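Local structure of arginine--tRNA ligase (Campylobacter jejuni, 3FNR) at residues Lys363-Ser368 and Glu425-Lys430; Leu377-Asn382 and Pro400-Asn405; Ala408-Phe413 and Lys430-Val435; Asn20-Gly25 and Ala436-Thr441. The protein catalyses the ATP-dependent attachment of L-arginine to tRNA(Arg), releasing AMP and diphosphate, as a monomeric class I aminoacyl-tRNA synthetase. The protein carries 1 engineered substitution. All blocks are in the same frame, centred on the assembly; numbering follows the deposited sequence.

Contact 1: Lys363-Ser368 and Glu425-Lys430; sequences KADLQS and ENDLLK
Asp-427, on the first turn of helix 425-445, turns its carboxylate into the bend of loop 363-368 and takes bonds on both oxygens. OD2 of Asp-427 accepts OG of Ser-368, though the 2.5 Å modelled is very short and its exact length doubtful; it also takes Ser-368 N nearly along its own C-O axis. OD1 of Asp-427 takes the backbone N of Leu-366 at 3.0 Å, from well above the carboxylate plane. The methyl CB of Ala-364 packs 3.2 Å from OD1 of Asp-427. At the other end Lys-430, its chain extended beyond CG, delivers NZ to Ala-364 O at 2.8 Å, with a C=O...N angle of 162°. Its aliphatic part is crossed at about a right angle by Leu-366, whose CD1 lies 3.7 Å from Lys-430 CD.

Further out, Asp-365 shapes the loop: its OD1 accepts Gln-367 N at 3.1 Å, an Asx turn. A water donating to OD1 of Asp-365 and OD2 of Asp-427 bridges the two carboxylates and probably eases their repulsion.

Lys-430 NZ is also bound by Asn-9, Asn-13 and Met-362 O. The loop, leading from helix 336-353 to helix 371-381, is thereby fastened between helices 5-17 and 425-445.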
loop_
_atom_site.group_PDB
_atom_site.type_symbol
_atom_site.label_atom_id
_atom_site.label_comp_id
_atom_site.label_asym_id
_atom_site.label_seq_id
_atom_site.Cartn_x
_atom_site.Cartn_y
_atom_site.Cartn_z
ATOM N N LYS A 363 -21.095 12.653 -30.721
ATOM C CA LYS A 363 -21.983 13.708 -31.227
ATOM C C LYS A 363 -23.360 13.785 -30.562
ATOM O O LYS A 363 -24.077 14.766 -30.754
ATOM C CB LYS A 363 -22.158 13.563 -32.747
ATOM C CG LYS A 363 -22.072 12.116 -33.278
ATOM C CD LYS A 363 -23.406 11.363 -33.226
ATOM C CE LYS A 363 -24.059 11.241 -34.605
ATOM N NZ LYS A 363 -24.779 12.478 -35.030
ATOM N N ALA A 364 -23.732 12.754 -29.807
ATOM C CA ALA A 364 -24.990 12.753 -29.060
ATOM C C ALA A 364 -24.957 13.807 -27.959
ATOM O O ALA A 364 -23.892 14.102 -27.423
ATOM C CB ALA A 364 -25.248 11.395 -28.483
ATOM N N ASP A 365 -26.115 14.382 -27.636
ATOM C CA ASP A 365 -26.155 15.497 -26.693
ATOM C C ASP A 365 -26.732 15.151 -25.319
ATOM O O ASP A 365 -26.754 16.004 -24.426
ATOM C CB ASP A 365 -26.884 16.699 -27.301
ATOM C CG ASP A 365 -28.286 16.360 -27.794
ATOM O OD1 ASP A 365 -28.958 15.478 -27.210
ATOM O OD2 ASP A 365 -28.720 16.998 -28.774
ATOM N N LEU A 366 -27.218 13.916 -25.173
ATOM C CA LEU A 366 -27.721 13.379 -23.890
ATOM C C LEU A 366 -29.064 13.968 -23.437
ATOM O O LEU A 366 -29.526 13.699 -22.327
ATOM C CB LEU A 366 -26.663 13.520 -22.780
ATOM C CG LEU A 366 -25.614 12.427 -22.529
ATOM C CD1 LEU A 366 -25.387 11.505 -23.699
ATOM C CD2 LEU A 366 -24.302 13.041 -22.081
ATOM N N GLN A 367 -29.701 14.743 -24.310
ATOM C CA GLN A 367 -30.924 15.457 -23.962
ATOM C C GLN A 367 -32.109 14.514 -23.707
ATOM O O GLN A 367 -33.009 14.842 -22.940
ATOM C CB GLN A 367 -31.262 16.474 -25.051
ATOM C CG GLN A 367 -31.875 17.775 -24.536
ATOM C CD GLN A 367 -30.941 18.551 -23.620
ATOM O OE1 GLN A 367 -29.813 18.882 -23.989
ATOM N NE2 GLN A 367 -31.416 18.847 -22.418
ATOM N N SER A 368 -32.083 13.325 -24.309
ATOM C CA SER A 368 -33.187 12.372 -24.164
ATOM C C SER A 368 -33.138 11.508 -22.909
ATOM O O SER A 368 -34.065 10.737 -22.656
ATOM C CB SER A 368 -33.264 11.461 -25.381
ATOM O OG SER A 368 -32.213 10.507 -25.344
ATOM N N GLU A 425 -30.153 5.382 -29.066
ATOM C CA GLU A 425 -29.047 4.450 -28.890
ATOM C C GLU A 425 -27.758 5.194 -28.562
ATOM O O GLU A 425 -27.087 4.871 -27.581
ATOM C CB GLU A 425 -28.883 3.603 -30.156
ATOM C CG GLU A 425 -27.801 2.542 -30.092
ATOM C CD GLU A 425 -27.660 1.772 -31.392
ATOM O OE1 GLU A 425 -26.583 1.856 -32.017
ATOM O OE2 GLU A 425 -28.627 1.089 -31.793
ATOM N N ASN A 426 -27.444 6.205 -29.369
ATOM C CA ASN A 426 -26.233 7.000 -29.200
ATOM C C ASN A 426 -26.124 7.720 -27.856
ATOM O O ASN A 426 -25.044 7.762 -27.269
ATOM C CB ASN A 426 -26.078 7.982 -30.360
ATOM C CG ASN A 426 -25.791 7.282 -31.671
ATOM O OD1 ASN A 426 -25.651 6.059 -31.712
ATOM N ND2 ASN A 426 -25.703 8.051 -32.749
ATOM N N ASP A 427 -27.245 8.268 -27.385
ATOM C CA ASP A 427 -27.342 8.914 -26.070
ATOM C C ASP A 427 -27.000 7.938 -24.956
ATOM O O ASP A 427 -26.207 8.250 -24.059
ATOM C CB ASP A 427 -28.758 9.456 -25.839
ATOM C CG ASP A 427 -28.922 10.907 -26.272
ATOM O OD1 ASP A 427 -27.967 11.510 -26.797
ATOM O OD2 ASP A 427 -30.021 11.461 -26.067
ATOM N N LEU A 428 -27.599 6.755 -25.026
ATOM C CA LEU A 428 -27.378 5.706 -24.033
ATOM C C LEU A 428 -25.955 5.156 -24.089
ATOM O O LEU A 428 -25.321 4.980 -23.057
ATOM C CB LEU A 428 -28.403 4.586 -24.200
ATOM C CG LEU A 428 -29.859 5.002 -23.961
ATOM C CD1 LEU A 428 -30.817 3.920 -24.454
ATOM C CD2 LEU A 428 -30.097 5.298 -22.494
ATOM N N LEU A 429 -25.458 4.902 -25.294
ATOM C CA LEU A 429 -24.075 4.475 -25.474
ATOM C C LEU A 429 -23.072 5.495 -24.930
ATOM O O LEU A 429 -22.128 5.113 -24.239
ATOM C CB LEU A 429 -23.787 4.160 -26.942
ATOM C CG LEU A 429 -24.439 2.887 -27.490
ATOM C CD1 LEU A 429 -24.163 2.752 -28.983
ATOM C CD2 LEU A 429 -23.978 1.639 -26.737
ATOM N N LYS A 430 -23.285 6.779 -25.223
ATOM C CA LYS A 430 -22.386 7.839 -24.746
ATOM C C LYS A 430 -22.389 7.892 -23.219
ATOM O O LYS A 430 -21.328 8.002 -22.592
ATOM C CB LYS A 430 -22.763 9.200 -25.327
ATOM C CG LYS A 430 -21.714 10.292 -25.089
ATOM C CD LYS A 430 -22.208 11.655 -25.558
ATOM C CE LYS A 430 -21.329 12.779 -25.052
ATOM N NZ LYS A 430 -21.697 14.077 -25.688
HETATM O O HOH W 1 -31.024 13.691 -27.431
#

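Contact 2: Leu377-Asn382 and Pro400-Asn405; sequences LFEALN and PDYLKN
Tyr-402 reaches across between two helices and meets Glu-379 through its hydroxyl: OH of Tyr-402 donates to the backbone O of Glu-379 at 2.6 Å. The bond is bent at the acceptor, with a C=O...O angle of 134°, and the carbonyl oxygen lies at the ring edge, in plane. Ala-380 O is close as well, 3.1 Å from Tyr-402 OH. CG of Tyr-402 is anti to the backbone N (chi1 167°), which starts the side chain off toward helix 371-381. This is the tight, buried part, closed by Ser-438 of helix 425-445, which touches Tyr-402 and bonds to Ala-380 O.

The other side is looser and more exposed. The extended chain of Glu-379 carries OE1 to 3.8 Å from CB of Asn-405, and a water donates both to that OE1, at 2.7 Å, and to Tyr-402 O. The other carboxylate oxygen, OE2, is held by Asn-409, one turn beyond Asn-405.

The axes of the short segments 377-381 and 400-405 are 11.1 Å apart at 156°; the side chains of Tyr-402 and Glu-379, with a water, bridge the separation. Such antiparallel packing belongs to the all-helical bundle of the DALR anticodon-binding domain.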
loop_
_atom_site.group_PDB
_atom_site.type_symbol
_atom_site.label_atom_id
_atom_site.label_comp_id
_atom_site.label_asym_id
_atom_site.label_seq_id
_atom_site.Cartn_x
_atom_site.Cartn_y
_atom_site.Cartn_z
ATOM N N LEU A 377 -25.392 9.722 -15.111
ATOM C CA LEU A 377 -24.477 10.664 -15.749
ATOM C C LEU A 377 -23.770 11.518 -14.703
ATOM O O LEU A 377 -22.540 11.631 -14.723
ATOM C CB LEU A 377 -25.239 11.553 -16.741
ATOM C CG LEU A 377 -24.579 12.781 -17.375
ATOM C CD1 LEU A 377 -23.386 12.398 -18.217
ATOM C CD2 LEU A 377 -25.596 13.537 -18.224
ATOM N N PHE A 378 -24.549 12.104 -13.792
ATOM C CA PHE A 378 -23.986 12.883 -12.694
ATOM C C PHE A 378 -23.000 12.048 -11.892
ATOM O O PHE A 378 -21.899 12.511 -11.598
ATOM C CB PHE A 378 -25.063 13.419 -11.748
ATOM C CG PHE A 378 -24.494 14.183 -10.571
ATOM C CD1 PHE A 378 -24.104 15.513 -10.714
ATOM C CD2 PHE A 378 -24.320 13.563 -9.332
ATOM C CE1 PHE A 378 -23.561 16.222 -9.637
ATOM C CE2 PHE A 378 -23.776 14.260 -8.249
ATOM C CZ PHE A 378 -23.400 15.595 -8.404
ATOM N N GLU A 379 -23.415 10.828 -11.549
ATOM C CA GLU A 379 -22.608 9.903 -10.765
ATOM C C GLU A 379 -21.279 9.622 -11.462
ATOM O O GLU A 379 -20.231 9.621 -10.818
ATOM C CB GLU A 379 -23.379 8.601 -10.518
ATOM C CG GLU A 379 -22.828 7.741 -9.377
ATOM C CD GLU A 379 -23.710 6.538 -9.049
ATOM O OE1 GLU A 379 -23.585 5.991 -7.932
ATOM O OE2 GLU A 379 -24.535 6.141 -9.897
ATOM N N ALA A 380 -21.325 9.413 -12.777
ATOM C CA ALA A 380 -20.108 9.188 -13.559
ATOM C C ALA A 380 -19.149 10.369 -13.419
ATOM O O ALA A 380 -17.971 10.177 -13.109
ATOM C CB ALA A 380 -20.438 8.930 -15.034
ATOM N N LEU A 381 -19.672 11.583 -13.595
ATOM C CA LEU A 381 -18.857 12.799 -13.564
ATOM C C LEU A 381 -18.398 13.207 -12.161
ATOM O O LEU A 381 -17.412 13.927 -12.018
ATOM C CB LEU A 381 -19.593 13.954 -14.250
ATOM C CG LEU A 381 -19.828 13.737 -15.746
ATOM C CD1 LEU A 381 -20.832 14.740 -16.283
ATOM C CD2 LEU A 381 -18.514 13.818 -16.524
ATOM N N ASN A 382 -19.105 12.721 -11.142
ATOM C CA ASN A 382 -18.822 13.024 -9.740
ATOM C C ASN A 382 -17.528 12.388 -9.198
ATOM O O ASN A 382 -17.162 12.646 -8.054
ATOM C CB ASN A 382 -20.000 12.573 -8.873
ATOM C CG ASN A 382 -19.952 13.140 -7.451
ATOM O OD1 ASN A 382 -20.118 12.405 -6.470
ATOM N ND2 ASN A 382 -19.717 14.440 -7.337
ATOM N N PRO A 400 -13.666 2.421 -3.347
ATOM C CA PRO A 400 -14.553 1.249 -3.511
ATOM C C PRO A 400 -16.051 1.531 -3.310
ATOM O O PRO A 400 -16.869 0.974 -4.045
ATOM C CB PRO A 400 -14.069 0.275 -2.427
ATOM C CG PRO A 400 -12.688 0.674 -2.128
ATOM C CD PRO A 400 -12.590 2.141 -2.371
ATOM N N ASP A 401 -16.400 2.375 -2.337
ATOM C CA ASP A 401 -17.804 2.752 -2.086
ATOM C C ASP A 401 -18.465 3.414 -3.297
ATOM O O ASP A 401 -19.619 3.117 -3.613
ATOM C CB ASP A 401 -17.922 3.697 -0.888
ATOM C CG ASP A 401 -17.654 3.008 0.442
ATOM O OD1 ASP A 401 -17.557 3.732 1.461
ATOM O OD2 ASP A 401 -17.528 1.762 0.477
ATOM N N TYR A 402 -17.729 4.315 -3.947
ATOM C CA TYR A 402 -18.195 5.016 -5.138
ATOM C C TYR A 402 -18.473 4.005 -6.242
ATOM O O TYR A 402 -19.514 4.050 -6.898
ATOM C CB TYR A 402 -17.140 6.037 -5.609
ATOM C CG TYR A 402 -17.393 6.601 -7.001
ATOM C CD1 TYR A 402 -18.269 7.662 -7.195
ATOM C CD2 TYR A 402 -16.756 6.065 -8.119
ATOM C CE1 TYR A 402 -18.518 8.173 -8.478
ATOM C CE2 TYR A 402 -16.999 6.560 -9.396
ATOM C CZ TYR A 402 -17.879 7.608 -9.572
ATOM O OH TYR A 402 -18.100 8.096 -10.840
ATOM N N LEU A 403 -17.517 3.101 -6.426
ATOM C CA LEU A 403 -17.523 2.144 -7.507
ATOM C C LEU A 403 -18.640 1.123 -7.340
ATOM O O LEU A 403 -19.307 0.768 -8.318
ATOM C CB LEU A 403 -16.175 1.449 -7.533
ATOM C CG LEU A 403 -15.321 1.483 -8.797
ATOM C CD1 LEU A 403 -15.586 2.700 -9.678
ATOM C CD2 LEU A 403 -13.877 1.419 -8.369
ATOM N N LYS A 404 -18.823 0.657 -6.102
ATOM C CA LYS A 404 -19.926 -0.227 -5.725
ATOM C C LYS A 404 -21.276 0.351 -6.121
ATOM O O LYS A 404 -22.075 -0.311 -6.784
ATOM C CB LYS A 404 -19.932 -0.452 -4.213
ATOM C CG LYS A 404 -19.432 -1.799 -3.766
ATOM C CD LYS A 404 -19.862 -2.096 -2.323
ATOM C CE LYS A 404 -19.322 -1.062 -1.329
ATOM N NZ LYS A 404 -19.695 -1.376 0.083
ATOM N N ASN A 405 -21.521 1.587 -5.699
ATOM C CA ASN A 405 -22.775 2.258 -5.978
ATOM C C ASN A 405 -22.959 2.551 -7.464
ATOM O O ASN A 405 -24.057 2.412 -7.990
ATOM C CB ASN A 405 -22.891 3.534 -5.149
ATOM C CG ASN A 405 -22.946 3.257 -3.655
ATOM O OD1 ASN A 405 -23.547 2.275 -3.207
ATOM N ND2 ASN A 405 -22.320 4.129 -2.876
HETATM O O HOH W 2 -21.204 6.317 -6.767
#

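Contact 3: Ala408-Phe413 and Lys430-Val435; sequences ANFHKF and KLFSLV
Phe-410 and Phe-413 of helix 398-416 face Leu-431, Phe-432 and Val-435 of helix 425-445 in a buried, wholly apolar seam of the DALR anticodon-binding helical bundle. Segments 408-413 and 430-435 run nearly antiparallel, at 156°, with axes 11.8 Å apart, a separation bridged by large side chains.

Phe-410 comes first. Its CB packs against CG1 of Val-435 at 4.1 Å, while the far end of its ring makes a T-shaped pair with Phe-432: the edge of Phe-410 meets the face of Phe-432, centroids 4.9 Å apart and planes at 77°. The pair is well centred: Phe-410 CE1 stands 3.5 Å above the plane of the Phe-432 ring, over its middle, with all six ring carbons of Phe-432 at similar distances. Helix 336-353 covers this pair, with Ile-347 touching both rings. His-411, next in sequence, turns elsewhere, toward Tyr-339 and Arg-346 of that same helix.

Phe-413, one turn on from Phe-410, also has CG anti to the backbone N (chi1 -176°), which sets CG on the side facing helix 425-445. The Phe-413 and Leu-431 side chains meet tip to tip, CE1 of Phe-413 3.8 Å from CD2 of Leu-431. Phe-432 thus serves both phenylalanines, Phe-410 by its face and Phe-413 by its rim, where CD1 of Phe-413 lies 3.7 Å from CE2 of Phe-432.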
loop_
_atom_site.group_PDB
_atom_site.type_symbol
_atom_site.label_atom_id
_atom_site.label_comp_id
_atom_site.label_asym_id
_atom_site.label_seq_id
_atom_site.Cartn_x
_atom_site.Cartn_y
_atom_site.Cartn_z
ATOM N N ALA A 408 -23.849 -0.761 -9.211
ATOM C CA ALA A 408 -25.221 -1.113 -8.859
ATOM C C ALA A 408 -26.212 -0.316 -9.707
ATOM O O ALA A 408 -27.098 -0.893 -10.333
ATOM C CB ALA A 408 -25.474 -0.859 -7.378
ATOM N N ASN A 409 -26.032 1.004 -9.729
ATOM C CA ASN A 409 -26.884 1.904 -10.486
ATOM C C ASN A 409 -26.807 1.688 -11.985
ATOM O O ASN A 409 -27.838 1.729 -12.650
ATOM C CB ASN A 409 -26.578 3.349 -10.130
ATOM C CG ASN A 409 -26.933 3.668 -8.706
ATOM O OD1 ASN A 409 -27.895 3.136 -8.163
ATOM N ND2 ASN A 409 -26.144 4.526 -8.081
ATOM N N PHE A 410 -25.607 1.438 -12.515
ATOM C CA PHE A 410 -25.478 1.083 -13.928
ATOM C C PHE A 410 -26.265 -0.175 -14.267
ATOM O O PHE A 410 -27.072 -0.164 -15.191
ATOM C CB PHE A 410 -24.031 0.866 -14.380
ATOM C CG PHE A 410 -23.938 0.192 -15.725
ATOM C CD1 PHE A 410 -24.204 0.905 -16.883
ATOM C CD2 PHE A 410 -23.633 -1.166 -15.829
ATOM C CE1 PHE A 410 -24.158 0.287 -18.131
ATOM C CE2 PHE A 410 -23.583 -1.795 -17.066
ATOM C CZ PHE A 410 -23.851 -1.073 -18.217
ATOM N N HIS A 411 -25.995 -1.255 -13.534
ATOM C CA HIS A 411 -26.617 -2.543 -13.782
ATOM C C HIS A 411 -28.127 -2.408 -13.815
ATOM O O HIS A 411 -28.762 -2.871 -14.756
ATOM C CB HIS A 411 -26.192 -3.577 -12.730
ATOM C CG HIS A 411 -24.831 -4.164 -12.970
ATOM N ND1 HIS A 411 -24.497 -4.815 -14.136
ATOM C CD2 HIS A 411 -23.727 -4.213 -12.185
ATOM C CE1 HIS A 411 -23.246 -5.237 -14.064
ATOM N NE2 HIS A 411 -22.754 -4.882 -12.891
ATOM N N LYS A 412 -28.678 -1.740 -12.803
ATOM C CA LYS A 412 -30.105 -1.530 -12.693
ATOM C C LYS A 412 -30.627 -0.707 -13.878
ATOM O O LYS A 412 -31.630 -1.070 -14.486
ATOM C CB LYS A 412 -30.451 -0.874 -11.357
ATOM C CG LYS A 412 -31.926 -0.970 -11.014
ATOM C CD LYS A 412 -32.401 0.183 -10.140
ATOM C CE LYS A 412 -33.846 -0.033 -9.681
ATOM N NZ LYS A 412 -34.778 -0.324 -10.810
ATOM N N PHE A 413 -29.927 0.367 -14.232
ATOM C CA PHE A 413 -30.301 1.155 -15.406
ATOM C C PHE A 413 -30.344 0.332 -16.693
ATOM O O PHE A 413 -31.332 0.380 -17.424
ATOM C CB PHE A 413 -29.384 2.364 -15.593
ATOM C CG PHE A 413 -29.786 3.253 -16.739
ATOM C CD1 PHE A 413 -29.126 3.185 -17.963
ATOM C CD2 PHE A 413 -30.837 4.155 -16.595
ATOM C CE1 PHE A 413 -29.514 4.005 -19.020
ATOM C CE2 PHE A 413 -31.224 4.982 -17.639
ATOM C CZ PHE A 413 -30.572 4.915 -18.846
ATOM N N LYS A 430 -23.285 6.779 -25.223
ATOM C CA LYS A 430 -22.386 7.839 -24.746
ATOM C C LYS A 430 -22.389 7.892 -23.219
ATOM O O LYS A 430 -21.328 8.002 -22.592
ATOM C CB LYS A 430 -22.763 9.200 -25.327
ATOM C CG LYS A 430 -21.714 10.292 -25.089
ATOM C CD LYS A 430 -22.208 11.655 -25.558
ATOM C CE LYS A 430 -21.329 12.779 -25.052
ATOM N NZ LYS A 430 -21.697 14.077 -25.688
ATOM N N LEU A 431 -23.584 7.791 -22.639
ATOM C CA LEU A 431 -23.734 7.657 -21.208
ATOM C C LEU A 431 -22.874 6.499 -20.714
ATOM O O LEU A 431 -22.063 6.680 -19.810
ATOM C CB LEU A 431 -25.198 7.421 -20.830
ATOM C CG LEU A 431 -25.472 7.115 -19.353
ATOM C CD1 LEU A 431 -25.017 8.251 -18.474
ATOM C CD2 LEU A 431 -26.934 6.839 -19.105
ATOM N N PHE A 432 -23.039 5.334 -21.339
ATOM C CA PHE A 432 -22.338 4.115 -20.933
ATOM C C PHE A 432 -20.828 4.275 -21.045
ATOM O O PHE A 432 -20.093 3.799 -20.178
ATOM C CB PHE A 432 -22.807 2.913 -21.762
ATOM C CG PHE A 432 -24.170 2.381 -21.373
ATOM C CD1 PHE A 432 -24.557 1.114 -21.782
ATOM C CD2 PHE A 432 -25.057 3.133 -20.600
ATOM C CE1 PHE A 432 -25.801 0.608 -21.447
ATOM C CE2 PHE A 432 -26.313 2.639 -20.263
ATOM C CZ PHE A 432 -26.683 1.375 -20.684
ATOM N N SER A 433 -20.377 4.975 -22.088
ATOM C CA SER A 433 -18.946 5.173 -22.334
ATOM C C SER A 433 -18.318 5.976 -21.213
ATOM O O SER A 433 -17.156 5.769 -20.865
ATOM C CB SER A 433 -18.695 5.859 -23.674
ATOM O OG SER A 433 -19.010 7.235 -23.607
ATOM N N LEU A 434 -19.109 6.870 -20.631
ATOM C CA LEU A 434 -18.660 7.661 -19.504
ATOM C C LEU A 434 -18.623 6.864 -18.192
ATOM O O LEU A 434 -17.719 7.054 -17.379
ATOM C CB LEU A 434 -19.537 8.895 -19.375
ATOM C CG LEU A 434 -19.021 10.017 -18.490
ATOM C CD1 LEU A 434 -17.734 10.629 -19.039
ATOM C CD2 LEU A 434 -20.108 11.030 -18.428
ATOM N N VAL A 435 -19.601 5.982 -17.993
ATOM C CA VAL A 435 -19.616 5.055 -16.848
ATOM C C VAL A 435 -18.411 4.105 -16.902
ATOM O O VAL A 435 -17.721 3.907 -15.904
ATOM C CB VAL A 435 -20.944 4.254 -16.774
ATOM C CG1 VAL A 435 -20.947 3.269 -15.606
ATOM C CG2 VAL A 435 -22.143 5.210 -16.657
#

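Contact 4: Asn20-Gly25 and Ala436-Thr441; sequences NDFTKG and ALSIKT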
loop_
_atom_site.group_PDB
_atom_site.type_symbol
_atom_site.label_atom_id
_atom_site.label_comp_id
_atom_site.label_asym_id
_atom_site.label_seq_id
_atom_site.Cartn_x
_atom_site.Cartn_y
_atom_site.Cartn_z
ATOM N N ASN A 20 -7.577 9.988 -20.813
ATOM C CA ASN A 20 -6.475 9.809 -19.867
ATOM C C ASN A 20 -6.320 10.946 -18.845
ATOM O O ASN A 20 -5.700 10.762 -17.799
ATOM C CB ASN A 20 -5.158 9.568 -20.608
ATOM C CG ASN A 20 -5.073 8.174 -21.236
ATOM O OD1 ASN A 20 -4.216 7.925 -22.082
ATOM N ND2 ASN A 20 -5.950 7.262 -20.818
ATOM N N ASP A 21 -6.900 12.105 -19.143
ATOM C CA ASP A 21 -6.819 13.260 -18.257
ATOM C C ASP A 21 -8.057 13.460 -17.377
ATOM O O ASP A 21 -8.100 14.393 -16.569
ATOM C CB ASP A 21 -6.531 14.523 -19.069
ATOM C CG ASP A 21 -5.195 14.457 -19.801
ATOM O OD1 ASP A 21 -4.976 15.303 -20.697
ATOM O OD2 ASP A 21 -4.368 13.564 -19.487
ATOM N N PHE A 22 -9.052 12.584 -17.543
ATOM C CA PHE A 22 -10.310 12.635 -16.791
ATOM C C PHE A 22 -10.042 12.488 -15.299
ATOM O O PHE A 22 -9.425 11.501 -14.867
ATOM C CB PHE A 22 -11.264 11.538 -17.279
ATOM C CG PHE A 22 -12.552 11.418 -16.485
ATOM C CD1 PHE A 22 -13.442 12.487 -16.393
ATOM C CD2 PHE A 22 -12.886 10.215 -15.865
ATOM C CE1 PHE A 22 -14.633 12.371 -15.680
ATOM C CE2 PHE A 22 -14.078 10.082 -15.156
ATOM C CZ PHE A 22 -14.954 11.163 -15.061
ATOM N N THR A 23 -10.505 13.494 -14.553
ATOM C CA THR A 23 -10.372 13.654 -13.090
ATOM C C THR A 23 -8.967 13.983 -12.559
ATOM O O THR A 23 -8.791 14.174 -11.349
ATOM C CB THR A 23 -11.015 12.498 -12.269
ATOM O OG1 THR A 23 -10.273 11.287 -12.459
ATOM C CG2 THR A 23 -12.472 12.283 -12.668
ATOM N N LYS A 24 -7.983 14.058 -13.454
ATOM C CA LYS A 24 -6.634 14.484 -13.089
ATOM C C LYS A 24 -6.629 15.936 -12.622
ATOM O O LYS A 24 -7.293 16.793 -13.213
ATOM C CB LYS A 24 -5.658 14.300 -14.260
ATOM C CG LYS A 24 -5.173 12.862 -14.415
ATOM C CD LYS A 24 -3.975 12.734 -15.311
ATOM C CE LYS A 24 -3.483 11.292 -15.323
ATOM N NZ LYS A 24 -2.686 11.002 -16.543
ATOM N N GLY A 25 -5.898 16.200 -11.547
ATOM C CA GLY A 25 -5.768 17.559 -11.031
ATOM C C GLY A 25 -4.566 18.271 -11.624
ATOM O O GLY A 25 -3.623 17.627 -12.100
ATOM N N ALA A 436 -18.149 3.547 -18.081
ATOM C CA ALA A 436 -16.986 2.697 -18.292
ATOM C C ALA A 436 -15.686 3.432 -17.950
ATOM O O ALA A 436 -14.770 2.838 -17.380
ATOM C CB ALA A 436 -16.952 2.186 -19.728
ATOM N N LEU A 437 -15.634 4.724 -18.271
ATOM C CA LEU A 437 -14.449 5.540 -18.044
ATOM C C LEU A 437 -14.195 5.802 -16.560
ATOM O O LEU A 437 -13.051 5.730 -16.115
ATOM C CB LEU A 437 -14.531 6.853 -18.831
ATOM C CG LEU A 437 -13.385 7.868 -18.695
ATOM C CD1 LEU A 437 -12.039 7.291 -19.147
ATOM C CD2 LEU A 437 -13.708 9.152 -19.426
ATOM N N SER A 438 -15.258 6.085 -15.807
ATOM C CA SER A 438 -15.171 6.253 -14.355
ATOM C C SER A 438 -14.756 4.964 -13.650
ATOM O O SER A 438 -13.974 5.004 -12.702
ATOM C CB SER A 438 -16.499 6.740 -13.792
ATOM O OG SER A 438 -16.794 8.031 -14.294
ATOM N N ILE A 439 -15.270 3.829 -14.122
ATOM C CA ILE A 439 -14.925 2.534 -13.539
ATOM C C ILE A 439 -13.430 2.277 -13.739
ATOM O O ILE A 439 -12.700 2.011 -12.768
ATOM C CB ILE A 439 -15.810 1.391 -14.112
ATOM C CG1 ILE A 439 -17.218 1.486 -13.518
ATOM C CG2 ILE A 439 -15.213 0.016 -13.819
ATOM C CD1 ILE A 439 -18.231 0.573 -14.151
ATOM N N LYS A 440 -12.985 2.439 -14.985
ATOM C CA LYS A 440 -11.593 2.239 -15.388
ATOM C C LYS A 440 -10.623 3.164 -14.649
ATOM O O LYS A 440 -9.610 2.706 -14.118
ATOM C CB LYS A 440 -11.461 2.429 -16.904
ATOM C CG LYS A 440 -10.046 2.287 -17.429
ATOM C CD LYS A 440 -10.052 1.786 -18.856
ATOM C CE LYS A 440 -9.767 2.890 -19.839
ATOM N NZ LYS A 440 -8.299 3.031 -20.010
ATOM N N THR A 441 -10.938 4.457 -14.628
ATOM C CA THR A 441 -10.145 5.445 -13.911
ATOM C C THR A 441 -9.993 5.081 -12.428
ATOM O O THR A 441 -8.877 4.861 -11.966
ATOM C CB THR A 441 -10.730 6.864 -14.081
ATOM O OG1 THR A 441 -10.784 7.186 -15.480
ATOM C CG2 THR A 441 -9.884 7.906 -13.344
#
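Phe-22 lays its ring beside one turn of helix 425-445, with Leu-437, Ser-438 and Thr-441 around it and its CD2 and CE2 nearest the helix. Leu-437 crosses the ring obliquely: CG of Leu-437 sits 3.7 Å from CD2 of Phe-22, and the methyl CD2 of Leu-437 makes an off-centre CH-pi contact, 4.2 Å from the Phe-22 ring centroid.

The two hydroxyls lie at the ring edge. OG of Ser-438 is 3.5 Å from CE2 of Phe-22 and is bonded to Ala-380 O. OG1 of Thr-441, in the ring plane, is 3.7 Å from Phe-22 CD2, and its side chain stands at about a right angle to Phe-22. OG1 of Thr-441 donates to Leu-437 O at 2.8 Å, from above the carbonyl plane; the N-H of Thr-441 reaches this oxygen from the opposite face.

Thr-23 covers a face of the Phe-22 ring, its CG2 3.5 Å above the centre, and runs antiparallel alongside Thr-441, OG1 of Thr-23 being 3.5 Å from CG2 of Thr-441. This OG1 bonds to Phe-22 O and to His-65. Thr-23 lies in the type II turn of Asp-21 to Lys-24.

Leu-383 of helix 383-393 touches both Phe-22 and Thr-441. The loop, leading from helix 5-17 to strand 31-35, thus sits among helices 50-65, 383-393 and 425-445, consistent with a junction between the catalytic region and the helical bundle.

In the fold
Contacts 1, 3 and 4 follow one another along helix 425-445, from its first turn through its middle to residues 436-441; contacts 1 and 3 share Lys-430. Contact 2 lies beside this helix, joining helices 371-381 and 398-416, and its centre is about 10 Å from that of contact 3 and 11 Å from that of contact 4. Contacts 1 and 4 are about 19 Å apart, centre to centre. In sequence, contacts 2 and 3 come in series, whereas contact 4 spans 410 residues and brings a loop near the N-terminus to the C-terminal helix. Contacts 1 to 3 thus knit the DALR domain internally, and contact 4 probably ties it to the catalytic region.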